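Local structure of 457aa long hypothetical protein (Pyrococcus horikoshii, 2CSU) at residues A[6-11]-A[65-70]; A[34-39]-A[135-140]; A[376-381]-A[408-413]. The protein is of unknown function but combines a Rossmann-like CoA binding domain with flavodoxin-like and ligase-CoA domains related to those of succinyl-CoA ligases. One frame throughout, in Å; residues are numbered along the deposited sequence.

Contact 1: A[6-11]-A[65-70]; sequences FNPKGI and IDLAII
Asp66, just ahead of strand 67-70, grips the backbone at the start of strand 10-14 with both carboxylate oxygens. Asp66 OD2 uses its syn lone pair to take the N-H of Lys9 in a fairly straight bond (165° at the hydrogen; Lys9 N to Asp66 OD2 3.2 Å). Asp66 OD1 accepts from Gly10 N at 3.0 Å, met on the syn side but 26° out of the carboxylate plane. Asp66 CG stands between its own backbone N and carbonyl carbon (chi1 58°), and from there a short acid can serve two successive amides. In return Gly10 O receives both Asp66 N and Leu67 N, each 3.1 Å away. Glycine suits this spot, since a beta carbon would press on Ile65 CD1.

Leu67 and Ile11 then pair as neighbours in a parallel sheet, with Ile11 CA directing its C-H at Leu67 O (3.1 Å). Both side chains rise on one face of the sheet, which Ile69 shares. Leu67 also lies beside Pro8, pointing the same way, CB to CB 3.7 Å.

In this Rossmann-like sheet strand 38-42 hydrogen-bonds to Ile11 along its other edge. Leu139 of strand 139-142 packs on Pro8 and Ile11 and Ala141 on Ile69, whereas helix 74-87 meets Ala68 and Ile70 on the other face.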
loop_
_atom_site.group_PDB
_atom_site.type_symbol
_atom_site.label_atom_id
_atom_site.label_comp_id
_atom_site.label_asym_id
_atom_site.label_seq_id
_atom_site.Cartn_x
_atom_site.Cartn_y
_atom_site.Cartn_z
ATOM N N PHE A 6 12.709 -28.309 0.356
ATOM C CA PHE A 6 13.000 -27.089 1.103
ATOM C C PHE A 6 14.197 -27.256 2.043
ATOM O O PHE A 6 14.727 -26.298 2.591
ATOM C CB PHE A 6 11.751 -26.720 1.905
ATOM C CG PHE A 6 10.569 -26.641 0.984
ATOM C CD1 PHE A 6 10.398 -25.519 0.184
ATOM C CD2 PHE A 6 9.664 -27.687 0.928
ATOM C CE1 PHE A 6 9.317 -25.449 -0.684
ATOM C CE2 PHE A 6 8.582 -27.609 0.054
ATOM C CZ PHE A 6 8.406 -26.493 -0.756
ATOM N N ASN A 7 14.696 -28.467 2.240
ATOM C CA ASN A 7 15.863 -28.695 3.081
ATOM C C ASN A 7 16.758 -29.740 2.406
ATOM O O ASN A 7 17.070 -30.784 2.983
ATOM C CB ASN A 7 15.411 -29.153 4.475
ATOM C CG ASN A 7 14.881 -27.990 5.320
ATOM O OD1 ASN A 7 15.599 -27.016 5.558
ATOM N ND2 ASN A 7 13.623 -28.084 5.770
ATOM N N PRO A 8 17.181 -29.462 1.158
ATOM C CA PRO A 8 18.037 -30.379 0.395
ATOM C C PRO A 8 19.479 -30.444 0.905
ATOM O O PRO A 8 20.024 -29.449 1.385
ATOM C CB PRO A 8 17.950 -29.830 -1.024
ATOM C CG PRO A 8 17.821 -28.348 -0.791
ATOM C CD PRO A 8 16.850 -28.262 0.364
ATOM N N LYS A 9 20.076 -31.627 0.794
ATOM C CA LYS A 9 21.443 -31.864 1.233
ATOM C C LYS A 9 22.421 -31.755 0.073
ATOM O O LYS A 9 23.626 -31.591 0.279
ATOM C CB LYS A 9 21.555 -33.246 1.886
ATOM C CG LYS A 9 20.395 -33.569 2.821
ATOM C CD LYS A 9 20.786 -34.610 3.877
ATOM C CE LYS A 9 20.325 -36.007 3.500
ATOM N NZ LYS A 9 21.188 -37.045 4.140
ATOM N N GLY A 10 21.887 -31.849 -1.140
ATOM C CA GLY A 10 22.693 -31.752 -2.336
ATOM C C GLY A 10 21.844 -31.242 -3.479
ATOM O O GLY A 10 20.852 -31.876 -3.859
ATOM N N ILE A 11 22.227 -30.096 -4.035
ATOM C CA ILE A 11 21.479 -29.500 -5.133
ATOM C C ILE A 11 22.242 -29.490 -6.440
ATOM O O ILE A 11 23.400 -29.097 -6.489
ATOM C CB ILE A 11 21.093 -28.031 -4.842
ATOM C CG1 ILE A 11 20.382 -27.917 -3.498
ATOM C CG2 ILE A 11 20.221 -27.499 -5.967
ATOM C CD1 ILE A 11 20.027 -26.492 -3.120
ATOM N N ILE A 65 22.770 -36.344 -4.670
ATOM C CA ILE A 65 21.869 -35.254 -5.012
ATOM C C ILE A 65 20.412 -35.646 -4.727
ATOM O O ILE A 65 19.926 -36.685 -5.151
ATOM C CB ILE A 65 22.041 -34.951 -6.503
ATOM C CG1 ILE A 65 23.496 -34.588 -6.817
ATOM C CG2 ILE A 65 21.148 -33.763 -6.915
ATOM C CD1 ILE A 65 23.957 -33.314 -6.100
ATOM N N ASP A 66 19.725 -34.800 -3.932
ATOM C CA ASP A 66 18.308 -35.060 -3.683
ATOM C C ASP A 66 17.404 -33.981 -4.284
ATOM O O ASP A 66 16.186 -34.068 -4.261
ATOM C CB ASP A 66 18.061 -35.210 -2.172
ATOM C CG ASP A 66 18.500 -33.959 -1.422
ATOM O OD1 ASP A 66 19.376 -33.260 -1.934
ATOM O OD2 ASP A 66 18.002 -33.728 -0.320
ATOM N N LEU A 67 18.048 -32.923 -4.816
ATOM C CA LEU A 67 17.278 -31.879 -5.493
ATOM C C LEU A 67 18.031 -31.327 -6.703
ATOM O O LEU A 67 19.210 -31.011 -6.634
ATOM C CB LEU A 67 17.013 -30.748 -4.502
ATOM C CG LEU A 67 16.396 -29.518 -5.169
ATOM C CD1 LEU A 67 15.010 -29.814 -5.741
ATOM C CD2 LEU A 67 16.212 -28.347 -4.205
ATOM N N ALA A 68 17.295 -31.182 -7.798
ATOM C CA ALA A 68 17.874 -30.626 -9.009
ATOM C C ALA A 68 16.955 -29.575 -9.589
ATOM O O ALA A 68 15.735 -29.706 -9.530
ATOM C CB ALA A 68 18.113 -31.728 -10.044
ATOM N N ILE A 69 17.550 -28.530 -10.151
ATOM C CA ILE A 69 16.787 -27.476 -10.778
ATOM C C ILE A 69 17.113 -27.560 -12.259
ATOM O O ILE A 69 18.278 -27.436 -12.654
ATOM C CB ILE A 69 17.193 -26.081 -10.283
ATOM C CG1 ILE A 69 17.295 -26.049 -8.746
ATOM C CG2 ILE A 69 16.201 -25.055 -10.821
ATOM C CD1 ILE A 69 16.091 -26.602 -8.007
ATOM N N ILE A 70 16.098 -27.790 -13.082
ATOM C CA ILE A 70 16.325 -27.879 -14.501
ATOM C C ILE A 70 15.984 -26.546 -15.137
ATOM O O ILE A 70 14.828 -26.118 -15.158
ATOM C CB ILE A 70 15.512 -29.027 -15.107
ATOM C CG1 ILE A 70 15.973 -30.347 -14.468
ATOM C CG2 ILE A 70 15.691 -29.051 -16.614
ATOM C CD1 ILE A 70 15.337 -31.621 -15.046
#

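Contact 2: A[34-39]-A[135-140]; sequences YKKGKV and THVDLN
The Tyr34 ring lies against Leu139 and Val137 where a G1 beta bulge, with Asp138 and Leu139 both facing Asn134, begins the return strand of the hairpin 131-134/139-142. Leu139 CD1 stands over one face of the ring in a CH-pi contact, 3.8 Å from the centroid and 14° off the ring normal. A branched aliphatic tip fits such a face well, and Leu139 CB adds a touch at Tyr34 CD1 (3.5 Å). On the opposite face the backbone N of Lys36 sits over the ring centre. The edge is turned to the hairpin: Val137 O comes within 3.2 Å of Tyr34 CD1, near the ring plane, where aromatic C-H groups are slightly positive, and Val137 CG2 meets CE1 at 3.8 Å. Tyr34 CG is anti to its backbone N (chi1 -174°), which starts the ring toward this cluster, and its hydroxyl is hydrogen-bonded to Pro8 O.

Farther out, the extended aliphatic chain of Lys36 crosses Val137 at about a right angle, CD to CG1 3.7 Å, a role a long lysine can fill at an exposed edge, its methylenes against the valine. The turn itself is held by Asp138 N bonding to Thr135 O, with Asp138 in a left-handed backbone conformation (phi 50°) that suits the first residue of a G1 bulge.

No direct hydrogen bond joins the two segments. Instead one water bridges them, accepting from Lys36 N at 2.7 Å and donating to Val137 O at 2.9 Å.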
loop_
_atom_site.group_PDB
_atom_site.type_symbol
_atom_site.label_atom_id
_atom_site.label_comp_id
_atom_site.label_asym_id
_atom_site.label_seq_id
_atom_site.Cartn_x
_atom_site.Cartn_y
_atom_site.Cartn_z
ATOM N N TYR A 34 23.286 -20.642 -0.238
ATOM C CA TYR A 34 22.800 -21.824 0.464
ATOM C C TYR A 34 23.954 -22.723 0.927
ATOM O O TYR A 34 24.638 -23.368 0.141
ATOM C CB TYR A 34 21.874 -22.586 -0.486
ATOM C CG TYR A 34 21.235 -23.720 0.227
ATOM C CD1 TYR A 34 20.247 -23.477 1.178
ATOM C CD2 TYR A 34 21.651 -25.027 -0.019
ATOM C CE1 TYR A 34 19.680 -24.532 1.876
ATOM C CE2 TYR A 34 21.091 -26.081 0.685
ATOM C CZ TYR A 34 20.115 -25.836 1.634
ATOM O OH TYR A 34 19.538 -26.884 2.323
ATOM N N LYS A 35 24.183 -22.726 2.260
ATOM C CA LYS A 35 25.323 -23.457 2.802
ATOM C C LYS A 35 24.911 -24.621 3.719
ATOM O O LYS A 35 25.734 -25.359 4.243
ATOM C CB LYS A 35 26.187 -22.470 3.584
ATOM C CG LYS A 35 26.327 -21.134 2.857
ATOM C CD LYS A 35 27.664 -21.013 2.129
ATOM C CE LYS A 35 28.020 -19.557 1.800
ATOM N NZ LYS A 35 28.113 -19.390 0.354
ATOM N N LYS A 36 23.592 -24.740 3.956
ATOM C CA LYS A 36 23.131 -25.879 4.739
ATOM C C LYS A 36 23.169 -27.162 3.905
ATOM O O LYS A 36 22.718 -28.227 4.307
ATOM C CB LYS A 36 21.713 -25.597 5.228
ATOM C CG LYS A 36 21.622 -25.648 6.752
ATOM C CD LYS A 36 20.239 -26.068 7.243
ATOM C CE LYS A 36 20.103 -25.940 8.762
ATOM N NZ LYS A 36 18.805 -26.468 9.177
ATOM N N GLY A 37 23.708 -27.011 2.681
ATOM C CA GLY A 37 23.852 -28.148 1.778
ATOM C C GLY A 37 24.690 -27.740 0.565
ATOM O O GLY A 37 24.864 -26.569 0.261
ATOM N N LYS A 38 25.254 -28.756 -0.120
ATOM C CA LYS A 38 26.137 -28.461 -1.243
ATOM C C LYS A 38 25.365 -28.216 -2.540
ATOM O O LYS A 38 24.370 -28.862 -2.831
ATOM C CB LYS A 38 27.085 -29.646 -1.417
ATOM C CG LYS A 38 28.085 -29.767 -0.263
ATOM C CD LYS A 38 28.451 -31.223 0.040
ATOM C CE LYS A 38 28.808 -31.446 1.514
ATOM N NZ LYS A 38 30.250 -31.300 1.702
ATOM N N VAL A 39 25.842 -27.247 -3.318
ATOM C CA VAL A 39 25.232 -26.881 -4.589
ATOM C C VAL A 39 26.265 -27.083 -5.687
ATOM O O VAL A 39 27.362 -26.529 -5.614
ATOM C CB VAL A 39 24.798 -25.402 -4.581
ATOM C CG1 VAL A 39 24.101 -25.039 -5.893
ATOM C CG2 VAL A 39 23.882 -25.151 -3.391
ATOM N N THR A 135 13.478 -19.474 3.164
ATOM C CA THR A 135 14.224 -18.371 3.754
ATOM C C THR A 135 14.877 -18.774 5.076
ATOM O O THR A 135 15.898 -18.237 5.476
ATOM C CB THR A 135 13.272 -17.193 3.965
ATOM O OG1 THR A 135 12.158 -17.608 4.748
ATOM C CG2 THR A 135 12.758 -16.677 2.620
ATOM N N HIS A 136 14.239 -19.734 5.771
ATOM C CA HIS A 136 14.759 -20.137 7.075
ATOM C C HIS A 136 16.200 -20.658 7.001
ATOM O O HIS A 136 16.980 -20.568 7.943
ATOM C CB HIS A 136 13.837 -21.217 7.640
ATOM C CG HIS A 136 14.204 -21.483 9.075
ATOM N ND1 HIS A 136 14.030 -22.685 9.677
ATOM C CD2 HIS A 136 14.745 -20.593 10.013
ATOM C CE1 HIS A 136 14.455 -22.525 10.945
ATOM N NE2 HIS A 136 14.888 -21.280 11.174
ATOM N N VAL A 137 16.524 -21.267 5.845
ATOM C CA VAL A 137 17.880 -21.771 5.655
ATOM C C VAL A 137 18.537 -21.164 4.410
ATOM O O VAL A 137 19.370 -21.776 3.754
ATOM C CB VAL A 137 17.811 -23.293 5.524
ATOM C CG1 VAL A 137 17.252 -23.903 6.809
ATOM C CG2 VAL A 137 16.923 -23.681 4.360
ATOM N N ASP A 138 18.188 -19.918 4.088
ATOM C CA ASP A 138 18.768 -19.192 2.966
ATOM C C ASP A 138 18.766 -19.984 1.652
ATOM O O ASP A 138 19.749 -19.964 0.897
ATOM C CB ASP A 138 20.207 -18.756 3.307
ATOM C CG ASP A 138 20.270 -17.773 4.479
ATOM O OD1 ASP A 138 21.381 -17.525 4.994
ATOM O OD2 ASP A 138 19.217 -17.239 4.885
ATOM N N LEU A 139 17.664 -20.677 1.384
ATOM C CA LEU A 139 17.523 -21.462 0.161
ATOM C C LEU A 139 16.642 -20.697 -0.827
ATOM O O LEU A 139 15.453 -20.510 -0.589
ATOM C CB LEU A 139 16.879 -22.814 0.468
ATOM C CG LEU A 139 16.441 -23.655 -0.749
ATOM C CD1 LEU A 139 17.634 -24.415 -1.321
ATOM C CD2 LEU A 139 15.355 -24.646 -0.318
ATOM N N ASN A 140 17.236 -20.250 -1.930
ATOM C CA ASN A 140 16.503 -19.517 -2.947
ATOM C C ASN A 140 16.767 -20.126 -4.321
ATOM O O ASN A 140 17.580 -19.622 -5.095
ATOM C CB ASN A 140 16.905 -18.034 -2.910
ATOM C CG ASN A 140 16.145 -17.189 -3.918
ATOM O OD1 ASN A 140 15.012 -17.500 -4.272
ATOM N ND2 ASN A 140 16.771 -16.099 -4.382
HETATM O O HOH W 1 22.109 -22.485 4.136
#

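Contact 3: A[376-381]-A[408-413]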
loop_
_atom_site.group_PDB
_atom_site.type_symbol
_atom_site.label_atom_id
_atom_site.label_comp_id
_atom_site.label_asym_id
_atom_site.label_seq_id
_atom_site.Cartn_x
_atom_site.Cartn_y
_atom_site.Cartn_z
ATOM N N CYS A 376 -1.255 4.204 15.931
ATOM C CA CYS A 376 -0.443 5.331 16.306
ATOM C C CYS A 376 0.033 6.082 15.079
ATOM O O CYS A 376 0.763 5.576 14.238
ATOM C CB CYS A 376 0.775 4.803 17.057
ATOM S SG CYS A 376 1.980 6.106 17.403
ATOM N N VAL A 377 -0.470 7.311 14.960
ATOM C CA VAL A 377 0.240 8.240 14.120
ATOM C C VAL A 377 1.495 8.700 14.870
ATOM O O VAL A 377 1.445 9.190 15.992
ATOM C CB VAL A 377 -0.681 9.419 13.836
ATOM C CG1 VAL A 377 0.028 10.397 12.905
ATOM C CG2 VAL A 377 -1.954 8.931 13.172
ATOM N N VAL A 378 2.658 8.432 14.252
ATOM C CA VAL A 378 3.906 8.750 14.932
ATOM C C VAL A 378 4.176 10.257 14.947
ATOM O O VAL A 378 4.329 10.910 13.922
ATOM C CB VAL A 378 5.044 8.006 14.235
ATOM C CG1 VAL A 378 6.387 8.430 14.838
ATOM C CG2 VAL A 378 4.869 6.513 14.429
ATOM N N PRO A 379 4.216 10.822 16.169
ATOM C CA PRO A 379 4.427 12.246 16.352
ATOM C C PRO A 379 5.899 12.609 16.188
ATOM O O PRO A 379 6.797 11.864 16.559
ATOM C CB PRO A 379 3.958 12.591 17.761
ATOM C CG PRO A 379 4.244 11.325 18.575
ATOM C CD PRO A 379 4.087 10.173 17.470
ATOM N N THR A 380 6.115 13.802 15.605
ATOM C CA THR A 380 7.475 14.302 15.447
ATOM C C THR A 380 7.687 15.579 16.267
ATOM O O THR A 380 8.571 16.389 16.015
ATOM C CB THR A 380 7.701 14.583 13.960
ATOM O OG1 THR A 380 6.752 15.560 13.525
ATOM C CG2 THR A 380 7.496 13.301 13.145
ATOM N N PHE A 381 6.791 15.754 17.261
ATOM C CA PHE A 381 6.870 16.936 18.113
ATOM C C PHE A 381 6.820 16.578 19.605
ATOM O O PHE A 381 6.665 15.427 19.990
ATOM C CB PHE A 381 5.706 17.864 17.754
ATOM C CG PHE A 381 4.395 17.138 17.900
ATOM C CD1 PHE A 381 3.766 17.105 19.139
ATOM C CD2 PHE A 381 3.785 16.572 16.791
ATOM C CE1 PHE A 381 2.519 16.511 19.262
ATOM C CE2 PHE A 381 2.532 15.978 16.924
ATOM C CZ PHE A 381 1.892 15.952 18.156
ATOM N N ALA A 408 -1.125 -4.060 15.371
ATOM C CA ALA A 408 -0.718 -2.665 15.347
ATOM C C ALA A 408 -0.970 -2.028 13.983
ATOM O O ALA A 408 -0.866 -2.653 12.936
ATOM C CB ALA A 408 0.770 -2.592 15.697
HETATM N N MSE A 409 -1.378 -0.749 14.033
HETATM C CA MSE A 409 -1.440 0.031 12.812
HETATM C C MSE A 409 -0.756 1.379 13.004
HETATM O O MSE A 409 -1.261 2.272 13.672
HETATM C CB MSE A 409 -2.912 0.241 12.452
HETATM C CG MSE A 409 -3.111 0.578 10.973
HETATM SE SE MSE A 409 -3.824 2.211 10.737
HETATM C CE MSE A 409 -2.497 2.921 9.753
ATOM N N PHE A 410 0.455 1.478 12.430
ATOM C CA PHE A 410 1.258 2.674 12.656
ATOM C C PHE A 410 1.385 3.530 11.395
ATOM O O PHE A 410 1.526 3.039 10.281
ATOM C CB PHE A 410 2.643 2.229 13.124
ATOM C CG PHE A 410 2.678 2.161 14.622
ATOM C CD1 PHE A 410 1.710 1.433 15.300
ATOM C CD2 PHE A 410 3.685 2.810 15.318
ATOM C CE1 PHE A 410 1.754 1.351 16.684
ATOM C CE2 PHE A 410 3.725 2.721 16.707
ATOM C CZ PHE A 410 2.763 1.991 17.394
HETATM N N MSE A 411 1.300 4.859 11.599
HETATM C CA MSE A 411 1.425 5.772 10.470
HETATM C C MSE A 411 2.409 6.905 10.774
HETATM O O MSE A 411 2.394 7.516 11.833
HETATM C CB MSE A 411 0.043 6.356 10.174
HETATM C CG MSE A 411 -0.919 5.319 9.591
HETATM SE SE MSE A 411 -2.571 5.985 9.342
HETATM C CE MSE A 411 -2.152 7.230 8.113
ATOM N N ALA A 412 3.315 7.157 9.811
ATOM C CA ALA A 412 3.303 6.378 8.580
ATOM C C ALA A 412 4.498 6.727 7.691
ATOM O O ALA A 412 5.369 7.511 8.045
ATOM C CB ALA A 412 1.998 6.680 7.840
ATOM N N GLY A 413 4.543 6.079 6.513
ATOM C CA GLY A 413 5.639 6.344 5.589
ATOM C C GLY A 413 6.998 6.160 6.267
ATOM O O GLY A 413 7.245 5.202 6.988
#
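Cys376 and Phe410 sit side by side on one face of the sheet, on neighbouring parallel strands 371-377 and 406-411 of a beta-alpha-beta unit completed by helix 388-400. Backbone hydrogen bonds hold the pair: Cys376 N gives to Met409 O at 3.0 Å, Met411 N to Cys376 O at 2.8 Å, and Val378 N to Met411 O at 2.6 Å. The last extends the pairing just past the end of strand 371-377. C-H groups add weaker polar contacts, Phe410 CA approaching Cys376 O and Val377 CA approaching Met411 O (3.2 Å).

The aromatic contact is made by Cys376 CB, over the centre of the Phe410 ring, 3.5 Å from its centroid. SG, anti to the backbone N (chi1 173°), lies oblique to the ring, 4.3 Å from the same centroid, a sulfur-aromatic contact. A small cysteine allows the flat ring to lie this close. Val378 CG2 meets CD2 of the ring at 4.0 Å.

On the other face are Val377 and Met411, a selenomethionine in the model, packed by Ala160 and Gly164 of the second subunit. Polar groups between the strands thus pair largely backbone to backbone, and Asn301 ND2 takes Val377 O, while apolar side chains meet helices 388-400 and 417-424 on one side and the partner chain on the other.

Contacts 1 and 2 belong to one region: their centres are 10 Å apart and their segments alternate along the chain. Strand 10-14 joins them, since it pairs with strand 67-70 in contact 1 and with strand 38-42 from contact 2; Ile11 N to Lys38 O is 2.8 Å, a probable hydrogen bond. Their apolar parts also merge, with Ile11 CD1 and Leu139 CD1 3.6 Å apart. Contact 3 stands alone in the ligase-CoA domain, its centre 44 Å from that of contact 1 and 37 Å from that of contact 2; the nearest atoms are about 28 Å apart for contacts 1 and 3 and about 21 Å for contacts 2 and 3. It alone of the three touches the second subunit.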